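Local atomic coordinates of aeromonas extracellular serine protease (Aeromonas sobria, PDB entry 3WQB), a protein that preferentially cleaves peptide bonds after paired basic residues, one of them lysine, as a secreted calcium-binding serine protease of the furin subfamily. Residues A[208-220]-A[334-346]. The protein carries 1 engineered substitution. Sequence-based numbering, arbitrary orientation.
Engineered in segment 334-346: A336 (natural residue Ser).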
loop_
_atom_site.group_PDB
_atom_site.type_symbol
_atom_site.label_atom_id
_atom_site.label_comp_id
_atom_site.label_asym_id
_atom_site.label_seq_id
_atom_site.Cartn_x
_atom_site.Cartn_y
_atom_site.Cartn_z
ATOM N N GLN A 208 6.192 19.973 -10.664
ATOM C CA GLN A 208 7.041 19.290 -9.680
ATOM C C GLN A 208 6.171 18.317 -8.878
ATOM O O GLN A 208 6.169 18.330 -7.642
ATOM C CB GLN A 208 7.754 20.289 -8.748
ATOM C CG GLN A 208 9.038 20.927 -9.296
ATOM C CD GLN A 208 8.899 21.444 -10.715
ATOM O OE1 GLN A 208 9.286 20.771 -11.672
ATOM N NE2 GLN A 208 8.324 22.636 -10.861
ATOM N N GLY A 209 5.425 17.481 -9.604
ATOM C CA GLY A 209 4.430 16.600 -8.999
ATOM C C GLY A 209 5.011 15.612 -8.008
ATOM O O GLY A 209 6.163 15.194 -8.121
ATOM N N ALA A 210 4.190 15.246 -7.033
ATOM C CA ALA A 210 4.608 14.309 -5.990
ATOM C C ALA A 210 4.125 12.892 -6.251
ATOM O O ALA A 210 2.973 12.671 -6.620
ATOM C CB ALA A 210 4.122 14.790 -4.643
ATOM N N ALA A 211 5.034 11.951 -6.057
ATOM C CA ALA A 211 4.736 10.530 -6.159
ATOM C C ALA A 211 4.429 9.925 -4.794
ATOM O O ALA A 211 5.288 9.923 -3.903
ATOM C CB ALA A 211 5.911 9.810 -6.782
ATOM N N TYR A 212 3.192 9.468 -4.625
ATOM C CA TYR A 212 2.798 8.693 -3.443
ATOM C C TYR A 212 3.161 7.235 -3.660
ATOM O O TYR A 212 2.784 6.661 -4.679
ATOM C CB TYR A 212 1.289 8.852 -3.175
ATOM C CG TYR A 212 0.945 10.250 -2.739
ATOM C CD1 TYR A 212 0.730 11.265 -3.680
ATOM C CD2 TYR A 212 0.857 10.571 -1.386
ATOM C CE1 TYR A 212 0.446 12.567 -3.278
ATOM C CE2 TYR A 212 0.579 11.866 -0.971
ATOM C CZ TYR A 212 0.370 12.862 -1.926
ATOM O OH TYR A 212 0.076 14.143 -1.531
ATOM N N ILE A 213 3.917 6.666 -2.717
ATOM C CA ILE A 213 4.364 5.271 -2.767
ATOM C C ILE A 213 3.753 4.544 -1.581
ATOM O O ILE A 213 3.713 5.095 -0.471
ATOM C CB ILE A 213 5.912 5.178 -2.711
ATOM C CG1 ILE A 213 6.576 6.283 -3.566
ATOM C CG2 ILE A 213 6.382 3.774 -3.068
ATOM C CD1 ILE A 213 6.310 6.206 -5.066
ATOM N N LYS A 214 3.276 3.321 -1.806
ATOM C CA LYS A 214 2.392 2.674 -0.858
ATOM C C LYS A 214 2.671 1.176 -0.721
ATOM O O LYS A 214 2.729 0.455 -1.719
ATOM C CB LYS A 214 0.946 2.903 -1.312
ATOM C CG LYS A 214 -0.138 2.319 -0.412
ATOM C CD LYS A 214 -0.126 2.946 0.984
ATOM C CE LYS A 214 -1.410 2.654 1.727
ATOM N NZ LYS A 214 -1.556 1.195 2.037
ATOM N N ALA A 215 2.845 0.711 0.518
ATOM C CA ALA A 215 3.063 -0.711 0.789
ATOM C C ALA A 215 1.825 -1.534 0.450
ATOM O O ALA A 215 0.707 -1.167 0.829
ATOM C CB ALA A 215 3.427 -0.900 2.244
ATOM N N ALA A 216 2.018 -2.653 -0.251
ATOM C CA ALA A 216 0.894 -3.535 -0.569
ATOM C C ALA A 216 0.310 -4.262 0.633
ATOM O O ALA A 216 -0.843 -4.678 0.596
ATOM C CB ALA A 216 1.308 -4.546 -1.602
ATOM N N GLY A 217 1.113 -4.428 1.684
ATOM C CA GLY A 217 0.764 -5.326 2.794
ATOM C C GLY A 217 1.625 -6.576 2.821
ATOM O O GLY A 217 2.241 -6.945 1.810
ATOM N N ASN A 218 1.643 -7.220 3.986
ATOM C CA ASN A 218 2.421 -8.428 4.243
ATOM C C ASN A 218 1.507 -9.589 4.582
ATOM O O ASN A 218 1.824 -10.383 5.473
ATOM C CB ASN A 218 3.371 -8.202 5.425
ATOM C CG ASN A 218 4.339 -7.072 5.189
ATOM O OD1 ASN A 218 4.658 -6.725 4.046
ATOM N ND2 ASN A 218 4.833 -6.507 6.271
ATOM N N GLY A 219 0.395 -9.697 3.860
ATOM C CA GLY A 219 -0.643 -10.656 4.213
ATOM C C GLY A 219 -0.816 -11.831 3.283
ATOM O O GLY A 219 -1.921 -12.380 3.206
ATOM N N PHE A 220 0.235 -12.261 2.587
ATOM C CA PHE A 220 0.063 -13.484 1.795
ATOM C C PHE A 220 -0.473 -14.646 2.626
ATOM O O PHE A 220 -1.319 -15.386 2.157
ATOM C CB PHE A 220 1.323 -13.911 1.040
ATOM C CG PHE A 220 1.013 -14.741 -0.168
ATOM C CD1 PHE A 220 0.824 -16.123 -0.058
ATOM C CD2 PHE A 220 0.858 -14.139 -1.415
ATOM C CE1 PHE A 220 0.493 -16.894 -1.182
ATOM C CE2 PHE A 220 0.537 -14.895 -2.538
ATOM C CZ PHE A 220 0.353 -16.278 -2.421
ATOM N N GLY A 334 9.704 -6.350 4.768
ATOM C CA GLY A 334 8.307 -6.091 4.486
ATOM C C GLY A 334 8.058 -5.286 3.231
ATOM O O GLY A 334 8.986 -4.784 2.580
ATOM N N THR A 335 6.785 -5.174 2.886
ATOM C CA THR A 335 6.419 -4.189 1.886
ATOM C C THR A 335 6.761 -2.792 2.408
ATOM O O THR A 335 6.899 -1.857 1.615
ATOM C CB THR A 335 4.968 -4.334 1.398
ATOM O OG1 THR A 335 4.062 -4.309 2.510
ATOM C CG2 THR A 335 4.799 -5.614 0.597
ATOM N N ALA A 336 6.955 -2.656 3.725
ATOM C CA ALA A 336 7.479 -1.389 4.282
ATOM C C ALA A 336 8.915 -1.095 3.894
ATOM O O ALA A 336 9.374 0.025 4.112
ATOM C CB ALA A 336 7.391 -1.346 5.771
ATOM N N SER A 337 9.628 -2.096 3.374
ATOM C CA SER A 337 10.965 -1.912 2.798
ATOM C C SER A 337 10.919 -1.773 1.280
ATOM O O SER A 337 11.716 -1.052 0.696
ATOM C CB SER A 337 11.868 -3.077 3.199
ATOM O OG SER A 337 12.215 -2.976 4.569
ATOM N N ALA A 338 9.979 -2.467 0.640
ATOM C CA ALA A 338 9.760 -2.297 -0.794
ATOM C C ALA A 338 9.359 -0.856 -1.110
ATOM O O ALA A 338 9.749 -0.300 -2.142
ATOM C CB ALA A 338 8.712 -3.260 -1.282
ATOM N N THR A 339 8.600 -0.260 -0.194
ATOM C CA THR A 339 8.110 1.100 -0.364
ATOM C C THR A 339 9.263 2.117 -0.426
ATOM O O THR A 339 9.355 2.844 -1.417
ATOM C CB THR A 339 7.024 1.418 0.701
ATOM O OG1 THR A 339 5.926 0.512 0.521
ATOM C CG2 THR A 339 6.507 2.831 0.552
ATOM N N PRO A 340 10.166 2.152 0.591
ATOM C CA PRO A 340 11.300 3.088 0.486
ATOM C C PRO A 340 12.290 2.713 -0.615
ATOM O O PRO A 340 12.973 3.584 -1.133
ATOM C CB PRO A 340 11.960 3.017 1.875
ATOM C CG PRO A 340 11.512 1.702 2.448
ATOM C CD PRO A 340 10.089 1.565 1.940
ATOM N N SER A 341 12.369 1.433 -0.966
ATOM C CA SER A 341 13.162 1.048 -2.139
ATOM C C SER A 341 12.662 1.758 -3.397
ATOM O O SER A 341 13.453 2.238 -4.201
ATOM C CB SER A 341 13.169 -0.467 -2.313
ATOM O OG SER A 341 13.846 -1.087 -1.234
ATOM N N THR A 342 11.345 1.835 -3.528
ATOM C CA THR A 342 10.703 2.521 -4.638
ATOM C C THR A 342 10.798 4.043 -4.498
ATOM O O THR A 342 11.055 4.732 -5.482
ATOM C CB THR A 342 9.243 2.049 -4.770
ATOM O OG1 THR A 342 9.233 0.621 -4.903
ATOM C CG2 THR A 342 8.554 2.672 -5.972
ATOM N N SER A 343 10.614 4.560 -3.278
ATOM C CA SER A 343 10.784 5.996 -3.006
ATOM C C SER A 343 12.181 6.455 -3.402
ATOM O O SER A 343 12.344 7.495 -4.033
ATOM C CB SER A 343 10.519 6.303 -1.527
ATOM O OG SER A 343 9.150 6.087 -1.222
ATOM N N GLY A 344 13.189 5.678 -3.020
ATOM C CA GLY A 344 14.568 5.962 -3.390
ATOM C C GLY A 344 14.782 5.917 -4.894
ATOM O O GLY A 344 15.402 6.821 -5.459
ATOM N N ALA A 345 14.234 4.897 -5.555
ATOM C CA ALA A 345 14.337 4.774 -7.014
ATOM C C ALA A 345 13.707 5.988 -7.703
ATOM O O ALA A 345 14.278 6.565 -8.635
ATOM C CB ALA A 345 13.674 3.488 -7.491
ATOM N N MET A 346 12.519 6.361 -7.232
ATOM C CA MET A 346 11.827 7.539 -7.714
ATOM C C MET A 346 12.681 8.795 -7.531
ATOM O O MET A 346 12.790 9.618 -8.442
ATOM C CB MET A 346 10.498 7.684 -6.977
ATOM C CG MET A 346 9.556 8.704 -7.576
ATOM S SD MET A 346 8.935 8.238 -9.211
ATOM C CE MET A 346 7.750 6.941 -8.874
#
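N218 OD1 takes two bonds from T335 at the start of helix 335-352. The T335 N bond, 2.9 Å to N218 OD1, is nearly straight (174°) and lies in the carbonyl plane on a lone pair; T335 OG1 donates to the same oxygen from above that plane. With chi1 at 55°, T335 OG1 sits between its own backbone N and carbonyl carbon, where it also accepts a more bent bond from G217 N (3.1 Å). N218 ND2 bonds to the backbone of another protein's chain.

Further along, T339 OG1 turns back to T335 O (2.8 Å), and A215 CB rests 3.3 Å from T339 OG1. I213 CG2 lies 3.7 Å from both T339 CG2 and T342 CB, and I213 CG1 runs against S343 OG, which bonds to N175. M346 CG, anti to its backbone N, lies 3.9 Å from A211 CB; bends at chi2 and chi3 bring M346 CE to I213 CD1 (4.1 Å). The axes of strand 211-215 and helix 335-346 approach to 7.1 Å at 159°.

A336, engineered from the predicted charge-relay serine, lies beside H115. N218 is probably the oxyanion-hole asparagine, as in subtilisin and furin; with one donor in plane and one above, T335 should limit amide rotation and set ND2's direction.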